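Long-range contacts in thymine dioxygenase (Neurospora crassa, PDB 5C3P), which probably oxidises thymine as a member of the iron- and 2-oxoglutarate-dependent dioxygenases, and here holds nickel and 2-oxoglutarate in its active site: residues H216-S221 / T271-V276; I222-Q227 / V252-G257; G91-G96 / S122-R127; D118-Y123 / I190-H195. All blocks are in the same frame, centred on the assembly; numbering follows the deposited sequence.

The four contacts follow the chain in the order 3, 4, 1, 2 by where they open, and contact 2 opens and closes between the two segments of contact 1. Contacts 2, 3 and 4 belong to one large sheet. Contacts 3 and 4 share strand 121-125, with centres about 6 Å apart, and join strands 91-93, 121-125 and 190-200 at one end of that sheet. Contact 2 pairs strands 222-227 and 251-256, with its centre about 14 Å from that of contact 4. Contact 1 belongs to the smaller four-stranded sheet, and its centre is about 10 Å from that of contact 2. Contacts 1, 2 and 4 all touch 2-oxoglutarate, so both sheets contribute to the active site.

Contact 1: residues H216-S221 / T271-V276; sequences HTDYGS and TVHRVV. With NI (nickel (II) ion), chain E; AKG (2-oxoglutaric acid), chain F; EDO (1,2-ethanediol), chain H.
His216 and His273 meet with Asp218 at a nickel ion in the facial triad of two histidines and one carboxylate of the 2-oxoglutarate dioxygenases, on their double-stranded beta-helix. The packing is tight at the metal. His216 NE2 binds nickel at 2.3 Å and His273 NE2 at 2.2 Å. The two imidazole planes are inclined at 55°, in neither a stack nor an edge-to-face pair. Asp218 adds OD1 at 2.2 Å from nickel, with its carboxylate turned almost perpendicular to the His273 ring. O1 and O5 of 2-oxoglutarate and a water complete six ligands. Two backbone bonds join the histidines as an antiparallel hydrogen-bonded pair, and both side chains leave it on one face. Both place CG between backbone N and carbonyl carbon (chi1 62° and 53°), and the rings reach the same metal. A second shell orients the ligands. His216 ND1 bonds to Gly214 O. Asp218 OD2 is gripped by Thr223 OG1, Asn255 ND2 and the metal-bound water. The looser side lies at Thr217 and Val272, both partly exposed, where methyl meets methyl, CG2 to CG2 at 3.9 Å. Beyond them, Thr271 OG1 hydrogen-bonds to Ala45 O and to an ethanediol, probably from the crystallisation liquor. The His273 ring is held on its other nitrogen: ND1 donates to Thr271 O at 2.9 Å, and that oxygen lies close to the ring plane.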
# COMPACT_ATOMS: atom_id res chain seq x y z
N HIS A 216 4.33 -8.04 7.06
CA HIS A 216 2.89 -7.99 7.18
C HIS A 216 2.26 -8.26 5.83
O HIS A 216 2.92 -8.24 4.78
CB HIS A 216 2.42 -6.60 7.65
CG HIS A 216 2.76 -5.51 6.69
ND1 HIS A 216 4.04 -5.02 6.55
CD2 HIS A 216 2.01 -4.85 5.78
CE1 HIS A 216 4.06 -4.09 5.61
NE2 HIS A 216 2.84 -3.96 5.14
N THR A 217 0.96 -8.50 5.88
CA THR A 217 0.12 -8.39 4.69
C THR A 217 -0.77 -7.18 4.87
O THR A 217 -1.13 -6.83 5.99
CB THR A 217 -0.78 -9.62 4.49
OG1 THR A 217 -1.57 -9.84 5.67
CG2 THR A 217 0.04 -10.83 4.21
N ASP A 218 -1.13 -6.53 3.76
CA ASP A 218 -2.08 -5.44 3.79
C ASP A 218 -3.49 -6.00 4.00
O ASP A 218 -3.79 -7.13 3.59
CB ASP A 218 -2.02 -4.64 2.48
CG ASP A 218 -0.69 -3.91 2.30
OD1 ASP A 218 0.08 -3.82 3.26
OD2 ASP A 218 -0.43 -3.41 1.19
N TYR A 219 -4.34 -5.20 4.63
CA TYR A 219 -5.69 -5.65 5.02
C TYR A 219 -6.73 -5.54 3.92
O TYR A 219 -7.67 -6.33 3.86
CB TYR A 219 -6.21 -4.86 6.22
CG TYR A 219 -5.25 -4.71 7.38
CD1 TYR A 219 -4.46 -5.77 7.79
CD2 TYR A 219 -5.15 -3.51 8.07
CE1 TYR A 219 -3.58 -5.64 8.86
CE2 TYR A 219 -4.28 -3.36 9.13
CZ TYR A 219 -3.50 -4.43 9.52
OH TYR A 219 -2.63 -4.27 10.57
N GLY A 220 -6.57 -4.55 3.04
CA GLY A 220 -7.62 -4.14 2.11
C GLY A 220 -7.71 -4.92 0.82
O GLY A 220 -7.34 -6.09 0.76
N SER A 221 -8.22 -4.29 -0.23
CA SER A 221 -8.31 -4.96 -1.51
C SER A 221 -7.01 -4.83 -2.30
O SER A 221 -6.34 -5.83 -2.59
CB SER A 221 -9.51 -4.47 -2.31
OG SER A 221 -9.64 -3.06 -2.20
N THR A 271 0.25 -11.15 -0.18
CA THR A 271 1.59 -11.64 0.05
C THR A 271 2.30 -10.85 1.14
O THR A 271 2.19 -9.61 1.24
CB THR A 271 2.37 -11.64 -1.27
OG1 THR A 271 1.68 -12.47 -2.20
CG2 THR A 271 3.79 -12.19 -1.09
N VAL A 272 3.05 -11.58 1.96
CA VAL A 272 3.83 -10.96 3.02
C VAL A 272 4.95 -10.13 2.40
O VAL A 272 5.65 -10.57 1.48
CB VAL A 272 4.42 -12.03 3.98
CG1 VAL A 272 5.30 -11.38 5.03
CG2 VAL A 272 3.29 -12.85 4.64
N HIS A 273 5.11 -8.91 2.90
CA HIS A 273 6.20 -8.07 2.49
C HIS A 273 6.67 -7.20 3.65
O HIS A 273 5.96 -7.05 4.66
CB HIS A 273 5.78 -7.19 1.31
CG HIS A 273 4.54 -6.42 1.57
ND1 HIS A 273 3.30 -7.01 1.68
CD2 HIS A 273 4.35 -5.09 1.76
CE1 HIS A 273 2.39 -6.08 1.92
NE2 HIS A 273 3.00 -4.91 1.96
N ARG A 274 7.85 -6.61 3.48
CA ARG A 274 8.51 -5.80 4.51
C ARG A 274 9.47 -4.83 3.84
O ARG A 274 9.74 -4.92 2.64
CB ARG A 274 9.28 -6.70 5.50
CG ARG A 274 10.48 -7.41 4.88
CD ARG A 274 11.19 -8.36 5.84
NE ARG A 274 12.44 -8.84 5.23
CZ ARG A 274 13.28 -9.69 5.80
NH1 ARG A 274 13.02 -10.16 7.01
NH2 ARG A 274 14.39 -10.07 5.15
N VAL A 275 9.98 -3.90 4.63
CA VAL A 275 11.04 -3.00 4.19
C VAL A 275 12.23 -3.14 5.12
O VAL A 275 12.13 -2.87 6.32
CB VAL A 275 10.61 -1.53 4.15
CG1 VAL A 275 11.72 -0.68 3.55
CG2 VAL A 275 9.32 -1.35 3.34
N VAL A 276 13.35 -3.57 4.56
CA VAL A 276 14.57 -3.68 5.32
C VAL A 276 15.58 -2.62 4.88
O VAL A 276 15.27 -1.73 4.09
CB VAL A 276 15.20 -5.09 5.19
CG1 VAL A 276 14.21 -6.15 5.65
CG2 VAL A 276 15.68 -5.35 3.77
NI NI E . 2.19 -3.14 3.05
C1 AKG F . 2.79 -0.41 4.05
O1 AKG F . 1.79 -1.17 4.10
O2 AKG F . 2.79 0.70 4.63
C2 AKG F . 3.97 -0.87 3.30
O5 AKG F . 4.06 -2.04 2.94
C3 AKG F . 5.07 0.12 2.98
C4 AKG F . 6.01 -0.41 1.90
C5 AKG F . 7.02 0.62 1.45
O3 AKG F . 7.63 0.40 0.38
O4 AKG F . 7.25 1.64 2.14
C1 EDO H . 4.21 -15.82 -1.98
O1 EDO H . 4.41 -15.68 -0.55
C2 EDO H . 2.75 -15.88 -2.46
O2 EDO H . 1.78 -15.27 -1.59
O HOH W 1 -0.42 -8.05 1.33
O HOH W 2 1.74 -2.07 1.08

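Contact 2: residues I222-Q227 / V252-G257; sequences ITLLFQ and VVVNAG. With AKG (2-oxoglutaric acid), chain F.
Strands 222-227 and 252-256 run antiparallel at 154°, their axes 4.6 Å apart, and four backbone hydrogen bonds tie Thr223 to Asn255 and Leu225 to Val253. The side chains divide between two faces. On one face Ile222, Leu224 and Val254 make an apolar layer. Ile222 CG2 reaches Val254 CG1 at 3.7 Å, while Leu224 CD2 lies alongside both methyls of Val254. Val252 closes this layer toward Phe226. Its CG2 lies over the centre of the phenyl ring, 3.8 Å from the centroid, in a CH-pi contact. Val252 CG1 takes the position between N and the carbonyl carbon (chi1 65°), which leaves CG2 anti to N and reaching the neighbouring strand. Helix 147-173 covers this face through Met166, Cys158 and Leu161.

The other face is more polar. Thr223 and Asn255 point the same way, and Asn255 OD1 comes within 3.2 Å of Thr223 CB. The polar ends of both residues turn to the metal-binding Asp218. Farther along, Leu225 and Val253 pack CB to CB at 4.1 Å. Leu225 CD2 also approaches O3 of 2-oxoglutarate at 3.4 Å. Gln227 NE2 rests on Val253 CG2, and its OE1 bonds to Arg288, which binds 2-oxoglutarate. This arrangement belongs to the double-stranded beta-helix (jelly-roll) core of the 2-oxoglutarate dioxygenases: helix behind one face, and metal and cosubstrate before the other.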
# COMPACT_ATOMS: atom_id res chain seq x y z
N ILE A 222 -6.65 -3.60 -2.64
CA ILE A 222 -5.50 -3.32 -3.48
C ILE A 222 -4.68 -2.21 -2.81
O ILE A 222 -5.25 -1.30 -2.21
CB ILE A 222 -6.00 -2.93 -4.90
CG1 ILE A 222 -6.42 -4.18 -5.69
CG2 ILE A 222 -4.99 -2.08 -5.67
CD1 ILE A 222 -5.30 -5.03 -6.23
N THR A 223 -3.36 -2.31 -2.89
CA THR A 223 -2.48 -1.21 -2.48
C THR A 223 -1.64 -0.76 -3.68
O THR A 223 -1.05 -1.59 -4.38
CB THR A 223 -1.54 -1.63 -1.34
OG1 THR A 223 -2.31 -2.01 -0.22
CG2 THR A 223 -0.62 -0.49 -0.92
N LEU A 224 -1.63 0.55 -3.91
CA LEU A 224 -0.78 1.16 -4.94
C LEU A 224 0.41 1.73 -4.24
O LEU A 224 0.26 2.63 -3.41
CB LEU A 224 -1.52 2.30 -5.65
CG LEU A 224 -2.90 1.99 -6.18
CD1 LEU A 224 -3.51 3.25 -6.77
CD2 LEU A 224 -2.80 0.89 -7.23
N LEU A 225 1.60 1.21 -4.55
CA LEU A 225 2.81 1.59 -3.83
C LEU A 225 3.80 2.31 -4.74
O LEU A 225 4.34 1.73 -5.69
CB LEU A 225 3.49 0.36 -3.21
CG LEU A 225 4.81 0.66 -2.49
CD1 LEU A 225 4.57 1.48 -1.22
CD2 LEU A 225 5.56 -0.62 -2.16
N PHE A 226 4.03 3.58 -4.42
CA PHE A 226 4.99 4.41 -5.12
C PHE A 226 6.26 4.48 -4.28
O PHE A 226 6.22 4.96 -3.15
CB PHE A 226 4.41 5.81 -5.32
CG PHE A 226 3.10 5.83 -6.07
CD1 PHE A 226 1.89 5.60 -5.41
CD2 PHE A 226 3.06 6.08 -7.43
CE1 PHE A 226 0.69 5.62 -6.09
CE2 PHE A 226 1.86 6.11 -8.12
CZ PHE A 226 0.67 5.87 -7.46
N GLN A 227 7.37 4.00 -4.80
CA GLN A 227 8.61 4.07 -4.04
C GLN A 227 9.69 4.88 -4.75
O GLN A 227 9.70 4.96 -5.97
CB GLN A 227 9.13 2.67 -3.70
CG GLN A 227 9.45 1.78 -4.91
CD GLN A 227 10.11 0.46 -4.51
OE1 GLN A 227 10.65 0.32 -3.42
NE2 GLN A 227 10.07 -0.51 -5.42
N VAL A 252 4.55 1.83 -10.65
CA VAL A 252 3.82 1.66 -9.40
C VAL A 252 3.79 0.16 -9.09
O VAL A 252 3.54 -0.67 -9.98
CB VAL A 252 2.41 2.28 -9.44
CG1 VAL A 252 1.52 1.58 -10.43
CG2 VAL A 252 1.76 2.24 -8.07
N VAL A 253 4.08 -0.18 -7.84
CA VAL A 253 3.98 -1.55 -7.39
C VAL A 253 2.56 -1.73 -6.88
O VAL A 253 2.09 -0.92 -6.11
CB VAL A 253 5.00 -1.85 -6.27
CG1 VAL A 253 4.92 -3.31 -5.85
CG2 VAL A 253 6.40 -1.49 -6.74
N VAL A 254 1.86 -2.75 -7.34
CA VAL A 254 0.50 -2.98 -6.92
C VAL A 254 0.42 -4.38 -6.28
O VAL A 254 0.94 -5.37 -6.82
CB VAL A 254 -0.49 -2.88 -8.11
CG1 VAL A 254 -1.92 -2.88 -7.61
CG2 VAL A 254 -0.26 -1.60 -8.91
N ASN A 255 -0.18 -4.44 -5.10
CA ASN A 255 -0.38 -5.72 -4.43
C ASN A 255 -1.79 -5.87 -3.90
O ASN A 255 -2.43 -4.90 -3.54
CB ASN A 255 0.61 -5.94 -3.31
CG ASN A 255 0.38 -5.02 -2.14
OD1 ASN A 255 0.66 -3.82 -2.23
ND2 ASN A 255 -0.10 -5.57 -1.02
N ALA A 256 -2.23 -7.12 -3.84
CA ALA A 256 -3.53 -7.46 -3.29
C ALA A 256 -3.44 -7.55 -1.78
O ALA A 256 -2.43 -7.95 -1.22
CB ALA A 256 -3.99 -8.79 -3.85
N GLY A 257 -4.53 -7.17 -1.11
CA GLY A 257 -4.63 -7.29 0.33
C GLY A 257 -5.49 -8.47 0.75
O GLY A 257 -6.03 -9.20 -0.09
C1 AKG F . 2.79 -0.41 4.05
O1 AKG F . 1.79 -1.17 4.10
O2 AKG F . 2.79 0.70 4.63
C2 AKG F . 3.97 -0.87 3.30
O5 AKG F . 4.06 -2.04 2.94
C3 AKG F . 5.07 0.12 2.98
C4 AKG F . 6.01 -0.41 1.90
C5 AKG F . 7.02 0.62 1.45
O3 AKG F . 7.63 0.40 0.38
O4 AKG F . 7.25 1.64 2.14

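Contact 3: residues G91-G96 / S122-R127; sequences GYSAPG and SYEIGR
Gly91, Ser122 and Glu124 have the most surface buried where strands 91-93 and 122-125 pair antiparallel. Strand 91-93 is an outermost strand of the main sheet of the double-stranded beta-helix fold. Gly91 forms a hydrogen-bonded pair with Glu124. Its N donates to Glu124 O at 2.8 Å, and Glu124 N returns a bond to Gly91 O at 2.9 Å. Gly91 has phi/psi of 103°/-160°, angles at which a CB would press on the preceding carbonyl oxygen, which calls for glycine. The Tyr123 ring lies against it with CE1 3.8 Å from Gly91 CA.

Ser122 pairs with Ser93 through two more backbone bonds. Ser122 OG lies 4.1 Å from Ser93 CB, a packing distance. Glu124 bends at chi2 (130°), which brings OE2 to 3.3 Å from Gly91 O, both of them acceptors. Trp83 NE1 gives Glu124 OE2 a weak hydrogen bond, and OE1 makes a long, weak ion pair with Arg192, which binds 2-oxoglutarate. On the opposite face from Glu124, Tyr92 and Tyr123 lie near Phe70 of helix 57-71. Tyr92 OH bonds to Glu121 OE1. The Tyr92 ring passes obliquely by the Ser122 carbonyl, with CD1 3.3 Å from Ser122 O.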
# COMPACT_ATOMS: atom_id res chain seq x y z
N GLY A 91 -4.11 11.58 9.73
CA GLY A 91 -3.07 12.48 10.22
C GLY A 91 -1.74 11.81 10.48
O GLY A 91 -1.47 10.73 9.96
N TYR A 92 -0.92 12.47 11.29
CA TYR A 92 0.48 12.08 11.48
C TYR A 92 0.64 11.03 12.57
O TYR A 92 -0.00 11.13 13.61
CB TYR A 92 1.31 13.31 11.83
CG TYR A 92 2.74 13.00 12.20
CD1 TYR A 92 3.70 12.76 11.23
CD2 TYR A 92 3.13 12.96 13.54
CE1 TYR A 92 5.01 12.48 11.57
CE2 TYR A 92 4.45 12.68 13.89
CZ TYR A 92 5.37 12.44 12.90
OH TYR A 92 6.67 12.15 13.24
N SER A 93 1.49 10.03 12.31
CA SER A 93 1.84 8.99 13.28
C SER A 93 3.31 8.63 13.20
O SER A 93 3.90 8.62 12.12
CB SER A 93 1.04 7.71 13.02
OG SER A 93 -0.31 7.89 13.37
N ALA A 94 3.91 8.30 14.34
CA ALA A 94 5.26 7.72 14.38
C ALA A 94 5.28 6.59 15.41
O ALA A 94 4.96 6.83 16.56
CB ALA A 94 6.28 8.79 14.74
N PRO A 95 5.62 5.35 14.98
CA PRO A 95 5.69 4.27 15.98
C PRO A 95 6.63 4.60 17.14
O PRO A 95 7.74 5.08 16.92
CB PRO A 95 6.22 3.07 15.18
CG PRO A 95 6.50 3.56 13.80
CD PRO A 95 5.70 4.82 13.61
N GLY A 96 6.16 4.35 18.35
CA GLY A 96 6.95 4.59 19.55
C GLY A 96 7.04 3.33 20.39
O GLY A 96 6.04 2.64 20.59
N SER A 122 4.67 8.50 9.40
CA SER A 122 3.67 8.51 8.34
C SER A 122 2.62 9.58 8.53
O SER A 122 2.52 10.21 9.58
CB SER A 122 3.04 7.11 8.16
OG SER A 122 2.14 6.80 9.20
N TYR A 123 1.88 9.82 7.46
CA TYR A 123 0.81 10.80 7.45
C TYR A 123 -0.28 10.26 6.56
O TYR A 123 -0.06 10.01 5.38
CB TYR A 123 1.30 12.15 6.94
CG TYR A 123 0.24 13.23 6.98
CD1 TYR A 123 -0.04 13.92 8.16
CD2 TYR A 123 -0.49 13.57 5.85
CE1 TYR A 123 -1.01 14.91 8.21
CE2 TYR A 123 -1.46 14.57 5.89
CZ TYR A 123 -1.71 15.22 7.07
OH TYR A 123 -2.68 16.20 7.09
N GLU A 124 -1.45 10.07 7.14
CA GLU A 124 -2.55 9.41 6.46
C GLU A 124 -3.68 10.38 6.14
O GLU A 124 -4.09 11.19 6.97
CB GLU A 124 -3.06 8.27 7.33
CG GLU A 124 -2.11 7.10 7.35
CD GLU A 124 -1.80 6.63 8.74
OE1 GLU A 124 -2.05 5.43 9.00
OE2 GLU A 124 -1.30 7.45 9.58
N ILE A 125 -4.19 10.25 4.92
CA ILE A 125 -5.20 11.11 4.38
C ILE A 125 -6.31 10.23 3.84
O ILE A 125 -6.03 9.28 3.11
CB ILE A 125 -4.60 11.95 3.24
CG1 ILE A 125 -3.53 12.90 3.80
CG2 ILE A 125 -5.66 12.73 2.47
CD1 ILE A 125 -2.50 13.29 2.76
N GLY A 126 -7.54 10.51 4.24
CA GLY A 126 -8.72 9.85 3.68
C GLY A 126 -9.52 10.78 2.79
O GLY A 126 -9.08 11.91 2.49
N ARG A 127 -10.69 10.34 2.34
CA ARG A 127 -11.52 11.17 1.47
C ARG A 127 -12.08 12.36 2.27
O ARG A 127 -12.39 12.24 3.45
CB ARG A 127 -12.65 10.37 0.82
CG ARG A 127 -13.65 9.77 1.79
CD ARG A 127 -14.66 8.91 1.04
NE ARG A 127 -15.48 8.09 1.93
CZ ARG A 127 -16.67 8.43 2.41
NH1 ARG A 127 -17.23 9.61 2.12
NH2 ARG A 127 -17.32 7.59 3.20

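Contact 4: residues D118-Y123 / I190-H195; sequences DIKESY and ILRLLH. With AKG (2-oxoglutaric acid), chain F.
Glu121 OE2 accepts a short bond of 2.6 Å from His195 ND1. The carboxylate uses its anti lone pair, and OE2 lies near the plane of the imidazole at its edge. The two side chains run side by side with their flat groups 32° apart. Glu121 CG sits between backbone N and carbonyl carbon (chi1 55°), while His195 CG is anti to its N, and the two groups come level. Besides Tyr92, Lys78 grips the other oxygen, Glu121 OE1, through a salt bridge. This buried carboxylate is thus held at both oxygens, and it would probably stabilise positive charge on the imidazole.

The backbones pair antiparallel, Glu121 with His195 and Tyr123 with Leu193, each pair by two hydrogen bonds. On the opposite face from Glu121, Leu194 CD2 packs on Ser122 CB at 3.8 Å and on Lys120 CD at 4.1 Å. Beside them Arg192 CG touches Ser122 CB. Arg192 then bends at chi3 (-80°), and NH1 makes a weak hydrogen bond of 2.8 Å to O2 of 2-oxoglutarate. Lys120 NZ lies 4.4 Å from Arg192 NH1 and has a weak salt bridge to Asp118 OD2. Leu194 CD1 lies against the same cosubstrate.

Strand 190-200 lies between 121-125 and 284-295 in the main sheet. Leu193 CD1 lies 4.1 Å from Tyr123 CD2. Leu193 also packs on helices 57-71 and 147-173, while the His195 ring stacks on Tyr289 of strand 284-295.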
# COMPACT_ATOMS: atom_id res chain seq x y z
N ASP A 118 9.26 0.04 13.91
CA ASP A 118 9.61 0.48 12.56
C ASP A 118 10.30 1.85 12.63
O ASP A 118 9.85 2.74 13.34
CB ASP A 118 8.36 0.59 11.69
CG ASP A 118 7.74 -0.77 11.35
OD1 ASP A 118 8.33 -1.80 11.72
OD2 ASP A 118 6.67 -0.80 10.70
N ILE A 119 11.38 2.00 11.88
CA ILE A 119 12.10 3.27 11.82
C ILE A 119 11.45 4.11 10.71
O ILE A 119 11.98 4.23 9.61
CB ILE A 119 13.60 3.07 11.57
CG1 ILE A 119 14.18 2.04 12.55
CG2 ILE A 119 14.34 4.40 11.72
CD1 ILE A 119 15.46 1.39 12.06
N LYS A 120 10.31 4.69 11.04
CA LYS A 120 9.49 5.36 10.04
C LYS A 120 8.51 6.30 10.69
O LYS A 120 8.20 6.18 11.87
CB LYS A 120 8.70 4.32 9.22
CG LYS A 120 7.54 3.69 9.98
CD LYS A 120 6.75 2.70 9.13
CE LYS A 120 5.38 2.43 9.74
NZ LYS A 120 4.64 1.35 9.04
N GLU A 121 8.00 7.24 9.91
CA GLU A 121 6.87 8.05 10.32
C GLU A 121 5.91 8.12 9.14
O GLU A 121 6.28 7.80 8.00
CB GLU A 121 7.32 9.43 10.78
CG GLU A 121 8.15 10.19 9.76
CD GLU A 121 8.72 11.49 10.31
OE1 GLU A 121 8.27 11.96 11.38
OE2 GLU A 121 9.63 12.05 9.67
N SER A 122 4.67 8.50 9.40
CA SER A 122 3.67 8.51 8.34
C SER A 122 2.62 9.58 8.53
O SER A 122 2.52 10.21 9.58
CB SER A 122 3.04 7.11 8.16
OG SER A 122 2.14 6.80 9.20
N TYR A 123 1.88 9.82 7.46
CA TYR A 123 0.81 10.80 7.45
C TYR A 123 -0.28 10.26 6.56
O TYR A 123 -0.06 10.01 5.38
CB TYR A 123 1.30 12.15 6.94
CG TYR A 123 0.24 13.23 6.98
CD1 TYR A 123 -0.04 13.92 8.16
CD2 TYR A 123 -0.49 13.57 5.85
CE1 TYR A 123 -1.01 14.91 8.21
CE2 TYR A 123 -1.46 14.57 5.89
CZ TYR A 123 -1.71 15.22 7.07
OH TYR A 123 -2.68 16.20 7.09
N ILE A 190 -7.22 5.13 1.73
CA ILE A 190 -6.29 5.87 2.59
C ILE A 190 -5.00 6.11 1.81
O ILE A 190 -4.36 5.16 1.34
CB ILE A 190 -5.94 5.10 3.88
CG1 ILE A 190 -7.19 4.89 4.75
CG2 ILE A 190 -4.84 5.81 4.68
CD1 ILE A 190 -7.82 6.16 5.29
N LEU A 191 -4.63 7.39 1.69
CA LEU A 191 -3.36 7.79 1.14
C LEU A 191 -2.38 7.91 2.30
O LEU A 191 -2.55 8.75 3.17
CB LEU A 191 -3.50 9.15 0.44
CG LEU A 191 -2.22 9.82 -0.10
CD1 LEU A 191 -1.57 8.98 -1.19
CD2 LEU A 191 -2.53 11.21 -0.64
N ARG A 192 -1.36 7.06 2.31
CA ARG A 192 -0.34 7.09 3.36
C ARG A 192 1.02 7.55 2.85
O ARG A 192 1.69 6.82 2.11
CB ARG A 192 -0.19 5.72 4.02
CG ARG A 192 0.81 5.70 5.18
CD ARG A 192 1.13 4.29 5.65
NE ARG A 192 0.10 3.75 6.51
CZ ARG A 192 0.06 2.50 6.97
NH1 ARG A 192 1.00 1.62 6.63
NH2 ARG A 192 -0.94 2.13 7.76
N LEU A 193 1.44 8.73 3.27
CA LEU A 193 2.80 9.20 3.02
C LEU A 193 3.74 8.56 4.05
O LEU A 193 3.44 8.56 5.24
CB LEU A 193 2.88 10.71 3.14
CG LEU A 193 1.82 11.52 2.37
CD1 LEU A 193 2.02 13.00 2.63
CD2 LEU A 193 1.87 11.22 0.89
N LEU A 194 4.86 8.01 3.59
CA LEU A 194 5.84 7.38 4.46
C LEU A 194 7.20 8.02 4.34
O LEU A 194 7.65 8.40 3.25
CB LEU A 194 5.97 5.89 4.15
CG LEU A 194 4.75 5.04 4.52
CD1 LEU A 194 4.57 3.87 3.57
CD2 LEU A 194 4.86 4.57 5.96
N HIS A 195 7.87 8.12 5.48
CA HIS A 195 9.21 8.64 5.52
C HIS A 195 10.01 7.74 6.43
O HIS A 195 9.67 7.58 7.60
CB HIS A 195 9.21 10.07 6.06
CG HIS A 195 10.57 10.64 6.33
ND1 HIS A 195 10.93 11.20 7.54
CD2 HIS A 195 11.67 10.75 5.54
CE1 HIS A 195 12.18 11.62 7.48
NE2 HIS A 195 12.65 11.37 6.28
C1 AKG F . 2.79 -0.41 4.05
O1 AKG F . 1.79 -1.17 4.10
O2 AKG F . 2.79 0.70 4.63
C2 AKG F . 3.97 -0.87 3.30
O5 AKG F . 4.06 -2.04 2.94
C3 AKG F . 5.07 0.12 2.98
C4 AKG F . 6.01 -0.41 1.90
C5 AKG F . 7.02 0.62 1.45
O3 AKG F . 7.63 0.40 0.38
O4 AKG F . 7.25 1.64 2.14